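Local coordinates for protein saframycin Mx1 synthetase B (Legionella pneumophila subsp. pneumophila, PDB 3KXW) that belongs to the AMP-binding (ANL) enzyme family and carries 5'-O-[(S)-(dodecanoyloxy)(hydroxy)phosphoryl]adenosine in a pocket, at residues Q471-S476 / H533-H538; A490-Q495 / I556-C561; T503-V508 / V541-K546. All blocks are in the same frame, centred on the assembly; numbering follows the deposited sequence.

Contact 1. Residues Q471-S476 / H533-H538; sequences QDIEFS and HQLEVH
His533 presents its imidazole to one side of helix 469-479, where Asp472, Ile473 and Ser476, spaced along a single helical turn, receive it. The ring stands where helix 515-533 gives way to the loop leading to strand 539-544; the next residue, Gln534, takes a positive phi and breaks the helical path. His533 contributes more buried surface than any other residue of the two segments.

Three approaches define the ring's position. Ser476 OG reaches its edge, near the ring plane, and lies 2.7 Å from His533 NE2 in a hydrogen bond whose direction is not settled. Ser476 OG is anti to its own carbonyl carbon (chi1 -75°) and also hydrogen-bonds Asn532 ND2. Ile473 CG1 sits over one face, 4.2 Å from the centroid of the His533 ring and 19° off its normal, displaced toward the rim, which is a CH-pi contact. Asp472 CB comes from the same side of the ring plane as Ile473 but at the CE1 corner, 3.6 Å from His533 CE1, while the carboxylate leads away.

Beyond the ring, the Ile473 chain continues to Leu535. Ile473 CD1 lies 4.1 Å from Leu535 CD1, the two side chains crossing at about a right angle, and Val529 of helix 515-533 packs against both. Lys102 of helix 101-114 touches Asp472 and His533, linking this buried junction of the C-terminal part of the fold to the N-terminal part.

Chemically, the serine hydroxyl is gripped by an imidazole nitrogen and an amide nitrogen, two partners that together probably fix its rotation. Asp472 OD2, 5.3 Å from His533 ND1 without contact, may modestly favour a protonated ring.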
# COMPACT_ATOMS: atom_id res chain seq x y z
N GLN A 471 -17.94 3.03 11.83
CA GLN A 471 -19.10 3.79 11.39
C GLN A 471 -19.05 4.05 9.88
O GLN A 471 -20.07 3.98 9.19
CB GLN A 471 -19.18 5.12 12.18
CG GLN A 471 -19.13 4.92 13.71
CD GLN A 471 -17.73 4.52 14.25
OE1 GLN A 471 -16.72 4.73 13.62
NE2 GLN A 471 -17.71 3.96 15.45
N ASP A 472 -17.86 4.31 9.34
CA ASP A 472 -17.77 4.65 7.93
C ASP A 472 -17.95 3.44 7.03
O ASP A 472 -18.49 3.56 5.93
CB ASP A 472 -16.48 5.42 7.62
CG ASP A 472 -16.48 6.82 8.20
OD1 ASP A 472 -17.55 7.33 8.59
OD2 ASP A 472 -15.39 7.43 8.27
N ILE A 473 -17.49 2.28 7.49
CA ILE A 473 -17.67 1.02 6.76
C ILE A 473 -19.16 0.67 6.74
O ILE A 473 -19.68 0.25 5.72
CB ILE A 473 -16.89 -0.12 7.41
CG1 ILE A 473 -15.38 0.07 7.23
CG2 ILE A 473 -17.33 -1.46 6.85
CD1 ILE A 473 -14.55 -0.89 8.09
N GLU A 474 -19.83 0.86 7.87
CA GLU A 474 -21.26 0.59 7.94
C GLU A 474 -22.02 1.48 6.96
O GLU A 474 -22.94 1.03 6.27
CB GLU A 474 -21.76 0.75 9.39
CG GLU A 474 -21.17 -0.30 10.31
CD GLU A 474 -21.31 0.03 11.80
OE1 GLU A 474 -21.91 1.07 12.13
OE2 GLU A 474 -20.82 -0.76 12.63
N PHE A 475 -21.62 2.75 6.88
CA PHE A 475 -22.21 3.70 5.94
C PHE A 475 -22.07 3.22 4.50
O PHE A 475 -23.04 3.27 3.72
CB PHE A 475 -21.57 5.08 6.07
CG PHE A 475 -22.16 6.11 5.14
CD1 PHE A 475 -23.22 6.90 5.55
CD2 PHE A 475 -21.67 6.27 3.85
CE1 PHE A 475 -23.77 7.85 4.70
CE2 PHE A 475 -22.22 7.21 2.99
CZ PHE A 475 -23.28 8.00 3.42
N SER A 476 -20.86 2.79 4.14
CA SER A 476 -20.58 2.28 2.81
C SER A 476 -21.52 1.13 2.45
O SER A 476 -22.11 1.13 1.37
CB SER A 476 -19.10 1.84 2.69
OG SER A 476 -18.24 2.97 2.59
N HIS A 533 -12.36 2.34 1.66
CA HIS A 533 -11.63 2.59 2.91
C HIS A 533 -10.17 2.14 2.94
O HIS A 533 -9.46 2.37 3.93
CB HIS A 533 -12.40 1.97 4.08
CG HIS A 533 -13.80 2.46 4.17
ND1 HIS A 533 -14.13 3.70 4.68
CD2 HIS A 533 -14.96 1.91 3.73
CE1 HIS A 533 -15.44 3.87 4.59
NE2 HIS A 533 -15.97 2.80 4.02
N GLN A 534 -9.74 1.52 1.86
CA GLN A 534 -8.39 0.96 1.81
C GLN A 534 -8.14 0.04 3.00
O GLN A 534 -7.06 0.07 3.59
CB GLN A 534 -7.33 2.09 1.76
CG GLN A 534 -7.32 2.87 0.45
CD GLN A 534 -8.58 3.70 0.25
OE1 GLN A 534 -8.89 4.58 1.06
NE2 GLN A 534 -9.31 3.42 -0.82
N LEU A 535 -9.15 -0.77 3.35
CA LEU A 535 -9.00 -1.74 4.41
C LEU A 535 -9.40 -3.12 3.90
O LEU A 535 -10.15 -3.23 2.94
CB LEU A 535 -9.89 -1.39 5.62
CG LEU A 535 -9.54 -0.08 6.36
CD1 LEU A 535 -10.69 0.31 7.26
CD2 LEU A 535 -8.25 -0.24 7.16
N GLU A 536 -8.88 -4.17 4.53
CA GLU A 536 -9.21 -5.54 4.15
C GLU A 536 -10.06 -6.26 5.19
O GLU A 536 -9.60 -6.49 6.30
CB GLU A 536 -7.95 -6.37 3.91
CG GLU A 536 -7.00 -5.76 2.89
CD GLU A 536 -5.94 -4.94 3.56
OE1 GLU A 536 -6.27 -4.21 4.51
OE2 GLU A 536 -4.76 -5.04 3.18
N VAL A 537 -11.29 -6.65 4.82
CA VAL A 537 -12.14 -7.45 5.72
C VAL A 537 -11.61 -8.88 5.90
O VAL A 537 -11.34 -9.57 4.92
CB VAL A 537 -13.58 -7.55 5.21
CG1 VAL A 537 -14.42 -8.39 6.19
CG2 VAL A 537 -14.18 -6.15 5.05
N HIS A 538 -11.48 -9.33 7.15
CA HIS A 538 -10.92 -10.65 7.41
C HIS A 538 -11.99 -11.69 7.66
O HIS A 538 -11.82 -12.88 7.34
CB HIS A 538 -9.95 -10.60 8.59
CG HIS A 538 -8.86 -9.59 8.41
ND1 HIS A 538 -7.84 -9.75 7.49
CD2 HIS A 538 -8.64 -8.39 9.01
CE1 HIS A 538 -7.04 -8.70 7.54
NE2 HIS A 538 -7.50 -7.86 8.46

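Contact 2. Residues A490-Q495 / I556-C561; sequences AAFVIQ and IRRNFC
Phe492 lays the far end of its ring against Cys561, with CE2 3.8 Å from Cys561 CB. This is helix-on-sheet packing in the C-terminal alpha/beta domain: strand 486-496, outermost in a four-stranded mixed sheet, is covered by helix 554-567. The short axes come within 7.8 Å of each other, and their directions differ by 62°, so the helix runs across the strand and meets it mainly at the Ala490 end.

Ala490 and Phe492 both point their CB toward the helix, whereas Ala491 between them points away. The methyl at Ala490 permits a close approach: its CB is 3.7 Å from Cys561 SG, and 4.0 Å from the backbone at Arg558 CA. In Phe492 a chi1 of 50° puts CG between the backbone N and the carbonyl carbon, from where the ring meets Cys561 obliquely, through CE2. The same ring also rests on Arg562 and Leu565, one and four residues further along the helix.

Arg558 passes beside the strand with its aliphatic part. Its CG is 4.1 Å from Phe492 CB, near the root of the aromatic side chain. At chi3, -46°, the chain bends and turns NE to Glu474 of helix 469-479, with which it forms a salt bridge; Glu474 also accepts a hydrogen bond from the backbone N of Ala491. The polar end thus serves a third element, and the closest approach of Arg558 to the strand is by a methylene: Ala491 O lies 3.3 Å from Arg558 CD.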
# COMPACT_ATOMS: atom_id res chain seq x y z
N ALA A 490 -22.91 -4.23 10.92
CA ALA A 490 -22.00 -3.71 11.92
C ALA A 490 -20.60 -4.12 11.52
O ALA A 490 -20.41 -5.19 10.95
CB ALA A 490 -22.36 -4.25 13.29
N ALA A 491 -19.63 -3.25 11.78
CA ALA A 491 -18.22 -3.54 11.49
C ALA A 491 -17.41 -3.25 12.74
O ALA A 491 -17.67 -2.29 13.43
CB ALA A 491 -17.73 -2.69 10.35
N PHE A 492 -16.41 -4.07 13.01
CA PHE A 492 -15.59 -3.88 14.19
C PHE A 492 -14.36 -4.73 14.06
O PHE A 492 -14.32 -5.67 13.26
CB PHE A 492 -16.36 -4.24 15.46
CG PHE A 492 -17.04 -5.58 15.41
CD1 PHE A 492 -16.41 -6.72 15.90
CD2 PHE A 492 -18.29 -5.71 14.85
CE1 PHE A 492 -17.04 -7.95 15.85
CE2 PHE A 492 -18.92 -6.95 14.79
CZ PHE A 492 -18.29 -8.07 15.30
N VAL A 493 -13.36 -4.44 14.89
CA VAL A 493 -12.14 -5.23 14.89
C VAL A 493 -12.04 -6.07 16.15
O VAL A 493 -12.28 -5.59 17.26
CB VAL A 493 -10.90 -4.32 14.82
CG1 VAL A 493 -9.62 -5.17 14.85
CG2 VAL A 493 -10.95 -3.51 13.56
N ILE A 494 -11.69 -7.34 15.94
CA ILE A 494 -11.54 -8.31 17.01
C ILE A 494 -10.06 -8.62 17.15
O ILE A 494 -9.39 -8.80 16.15
CB ILE A 494 -12.26 -9.61 16.63
CG1 ILE A 494 -13.76 -9.34 16.54
CG2 ILE A 494 -11.97 -10.73 17.61
CD1 ILE A 494 -14.26 -8.52 17.70
N GLN A 495 -9.56 -8.66 18.38
CA GLN A 495 -8.20 -9.17 18.58
C GLN A 495 -8.28 -10.63 18.98
O GLN A 495 -8.99 -10.98 19.91
CB GLN A 495 -7.42 -8.38 19.63
CG GLN A 495 -5.95 -8.79 19.65
CD GLN A 495 -5.17 -8.20 20.81
OE1 GLN A 495 -5.74 -7.58 21.71
NE2 GLN A 495 -3.85 -8.39 20.79
N ILE A 556 -24.31 0.86 19.84
CA ILE A 556 -25.07 -0.17 20.53
C ILE A 556 -25.20 -1.43 19.67
O ILE A 556 -25.00 -2.57 20.14
CB ILE A 556 -26.49 0.35 20.90
CG1 ILE A 556 -26.39 1.58 21.80
CG2 ILE A 556 -27.31 -0.75 21.56
CD1 ILE A 556 -25.60 1.35 23.07
N ARG A 557 -25.51 -1.24 18.39
CA ARG A 557 -25.66 -2.35 17.46
C ARG A 557 -24.34 -3.11 17.35
O ARG A 557 -24.30 -4.34 17.37
CB ARG A 557 -26.08 -1.81 16.09
CG ARG A 557 -26.61 -2.85 15.12
CD ARG A 557 -27.04 -2.21 13.81
NE ARG A 557 -28.24 -1.40 13.97
CZ ARG A 557 -28.27 -0.08 13.81
NH1 ARG A 557 -27.17 0.59 13.47
NH2 ARG A 557 -29.41 0.58 13.99
N ARG A 558 -23.26 -2.35 17.22
CA ARG A 558 -21.91 -2.88 17.05
C ARG A 558 -21.48 -3.65 18.29
O ARG A 558 -20.89 -4.73 18.20
CB ARG A 558 -20.99 -1.68 16.84
CG ARG A 558 -19.62 -1.96 16.39
CD ARG A 558 -18.92 -0.66 15.99
NE ARG A 558 -19.76 0.20 15.15
CZ ARG A 558 -20.00 1.48 15.40
NH1 ARG A 558 -19.46 2.06 16.46
NH2 ARG A 558 -20.75 2.20 14.58
N ASN A 559 -21.78 -3.10 19.47
CA ASN A 559 -21.44 -3.79 20.72
C ASN A 559 -22.20 -5.10 20.90
O ASN A 559 -21.66 -6.06 21.43
CB ASN A 559 -21.65 -2.87 21.92
CG ASN A 559 -20.67 -1.73 21.95
OD1 ASN A 559 -19.61 -1.80 21.33
ND2 ASN A 559 -21.02 -0.65 22.66
N PHE A 560 -23.44 -5.12 20.46
CA PHE A 560 -24.25 -6.34 20.52
C PHE A 560 -23.61 -7.44 19.68
O PHE A 560 -23.45 -8.57 20.14
CB PHE A 560 -25.68 -6.08 20.05
CG PHE A 560 -26.49 -7.34 19.84
CD1 PHE A 560 -27.34 -7.81 20.82
CD2 PHE A 560 -26.37 -8.05 18.65
CE1 PHE A 560 -28.08 -8.97 20.63
CE2 PHE A 560 -27.10 -9.22 18.46
CZ PHE A 560 -27.95 -9.68 19.45
N CYS A 561 -23.22 -7.10 18.45
CA CYS A 561 -22.65 -8.06 17.52
C CYS A 561 -21.30 -8.57 18.01
O CYS A 561 -20.98 -9.75 17.90
CB CYS A 561 -22.45 -7.43 16.14
SG CYS A 561 -23.96 -7.00 15.26

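Contact 3. Residues T503-V508 / V541-K546; sequences TVMCEV and VLIPLK
Met505, modelled as selenomethionine, pairs with Val541 at the start of a parallel ladder that continues through Cys506 with Leu542 and Glu507 with Ile543. The two strands are the outer members of a beta-alpha-beta unit: strand 499-508, helix 515-533, strand 539-544. Their short axes are turned 32° from each other.

Backbone hydrogen bonds hold the ladder. Val541 N donates to Val504 O and Cys506 N to Val541 O, each at 2.8 Å; Ile543 N then donates to Cys506 O at 3.0 Å and Val508 N to Ile543 O at 2.8 Å. Val541 thus bonds to the two residues that flank its partner Met505, and Cys506 to the two that flank Leu542, as in parallel pairing. Short CA-H...O contacts fill in between, such as Glu507 CA to Ile543 O at 3.1 Å.

Apolar contacts occupy both faces. On the face of Met505 and Val541, which meets helix 554-567 through Leu565, the two side chains lie side by side. Met505 runs extended until chi3, -70°, turns CE back to 3.9 Å from Val541 CB. The face of Cys506 and Leu542 looks to helix 515-533; there Leu542 CD2 reaches Cys506 CB and also lies 4.0 Å from Val508 CG1, with Leu542 and Val508 crossing at about a right angle.

Polar ends finish the account. Glu507 rests its CG near Ile543 CG1, but its carboxylate turns to backbone nitrogens outside the pair, Lys488 N at OE1 and Met548 N at OE2, so both carboxylate oxygens of this buried acid are hydrogen-bonded by backbone N-H groups. At the end of the two segments one water joins them, 2.9 Å from both Val508 O, to which it donates, and Leu545 N, from which it accepts.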
# COMPACT_ATOMS: atom_id res chain seq x y z
N THR A 503 -13.91 -7.24 11.10
CA THR A 503 -15.04 -8.17 11.02
C THR A 503 -16.28 -7.42 10.61
O THR A 503 -16.57 -6.39 11.17
CB THR A 503 -15.27 -8.81 12.39
OG1 THR A 503 -14.05 -9.42 12.83
CG2 THR A 503 -16.38 -9.88 12.33
N VAL A 504 -17.03 -7.94 9.64
CA VAL A 504 -18.25 -7.30 9.21
C VAL A 504 -19.39 -8.28 9.43
O VAL A 504 -19.28 -9.42 9.02
CB VAL A 504 -18.20 -6.91 7.72
CG1 VAL A 504 -19.58 -6.47 7.23
CG2 VAL A 504 -17.13 -5.81 7.48
N MSE A 505 -20.45 -7.85 10.09
CA MSE A 505 -21.62 -8.72 10.26
C MSE A 505 -22.84 -8.08 9.60
O MSE A 505 -23.10 -6.90 9.81
CB MSE A 505 -21.91 -8.94 11.75
CG MSE A 505 -23.00 -9.97 12.03
SE MSE A 505 -23.18 -10.26 13.97
CE MSE A 505 -21.47 -11.19 14.28
N CYS A 506 -23.59 -8.86 8.82
CA CYS A 506 -24.74 -8.33 8.09
C CYS A 506 -25.95 -9.21 8.30
O CYS A 506 -25.84 -10.42 8.21
CB CYS A 506 -24.47 -8.31 6.57
SG CYS A 506 -23.05 -7.37 6.08
N GLU A 507 -27.10 -8.60 8.57
CA GLU A 507 -28.36 -9.33 8.45
C GLU A 507 -28.63 -9.53 6.96
O GLU A 507 -28.31 -8.64 6.16
CB GLU A 507 -29.50 -8.52 9.04
CG GLU A 507 -29.36 -8.20 10.51
CD GLU A 507 -30.54 -7.36 11.02
OE1 GLU A 507 -31.16 -6.64 10.21
OE2 GLU A 507 -30.83 -7.42 12.23
N VAL A 508 -29.18 -10.67 6.58
CA VAL A 508 -29.58 -10.87 5.20
C VAL A 508 -31.08 -11.03 5.16
O VAL A 508 -31.66 -11.70 6.03
CB VAL A 508 -28.88 -12.11 4.54
CG1 VAL A 508 -27.36 -11.87 4.44
CG2 VAL A 508 -29.15 -13.35 5.33
N VAL A 541 -19.73 -12.22 8.76
CA VAL A 541 -20.76 -13.09 9.34
C VAL A 541 -22.15 -12.65 8.88
O VAL A 541 -22.49 -11.47 8.97
CB VAL A 541 -20.73 -13.05 10.90
CG1 VAL A 541 -21.67 -14.10 11.45
CG2 VAL A 541 -19.32 -13.29 11.43
N LEU A 542 -22.94 -13.62 8.43
CA LEU A 542 -24.29 -13.36 7.94
C LEU A 542 -25.25 -13.93 8.98
O LEU A 542 -25.05 -15.03 9.46
CB LEU A 542 -24.52 -14.03 6.57
CG LEU A 542 -23.58 -13.62 5.41
CD1 LEU A 542 -23.98 -14.27 4.07
CD2 LEU A 542 -23.46 -12.09 5.24
N ILE A 543 -26.28 -13.16 9.31
CA ILE A 543 -27.31 -13.59 10.25
C ILE A 543 -28.69 -13.20 9.70
O ILE A 543 -28.77 -12.39 8.79
CB ILE A 543 -27.07 -12.95 11.63
CG1 ILE A 543 -27.24 -11.43 11.55
CG2 ILE A 543 -25.68 -13.33 12.16
CD1 ILE A 543 -27.31 -10.78 12.91
N PRO A 544 -29.77 -13.77 10.27
CA PRO A 544 -31.12 -13.48 9.77
C PRO A 544 -31.58 -12.05 10.04
O PRO A 544 -31.06 -11.37 10.93
CB PRO A 544 -32.01 -14.47 10.57
CG PRO A 544 -31.08 -15.53 11.07
CD PRO A 544 -29.79 -14.78 11.34
N LEU A 545 -32.55 -11.61 9.26
CA LEU A 545 -33.21 -10.33 9.46
C LEU A 545 -33.71 -10.17 10.89
O LEU A 545 -34.13 -11.14 11.52
CB LEU A 545 -34.41 -10.19 8.52
CG LEU A 545 -34.27 -9.40 7.23
CD1 LEU A 545 -35.68 -8.97 6.77
CD2 LEU A 545 -33.36 -8.18 7.39
N LYS A 546 -33.65 -8.94 11.39
CA LYS A 546 -34.14 -8.60 12.73
C LYS A 546 -33.35 -9.28 13.86
O LYS A 546 -33.76 -9.27 15.01
CB LYS A 546 -35.65 -8.88 12.84
CG LYS A 546 -36.31 -8.39 14.14
CD LYS A 546 -36.40 -6.86 14.23
CE LYS A 546 -37.38 -6.41 15.34
NZ LYS A 546 -37.59 -4.92 15.40
O HOH W 1 -33.61 -13.47 7.25

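In the fold
From the N terminus, the chain lays down helix 469-479, strand 486-496 and strand 499-508, the first halves of contacts 1, 2 and 3, before any contact closes. Contact 1 closes first, when the chain leaves helix 515-533. Contact 3 follows on strand 539-544, and contact 2 closes last on helix 554-567. Contact 3 is consequently enclosed by contact 2, while contact 1 crosses both. Glu474 of contact 1 reaches into contact 2; Val537 packs on Val504 between contacts 1 and 3. Contacts 2 and 3 share a sheet, since strands 486-496 and 499-508 are neighbours, and Cys561 touches Met505 beneath helix 554-567.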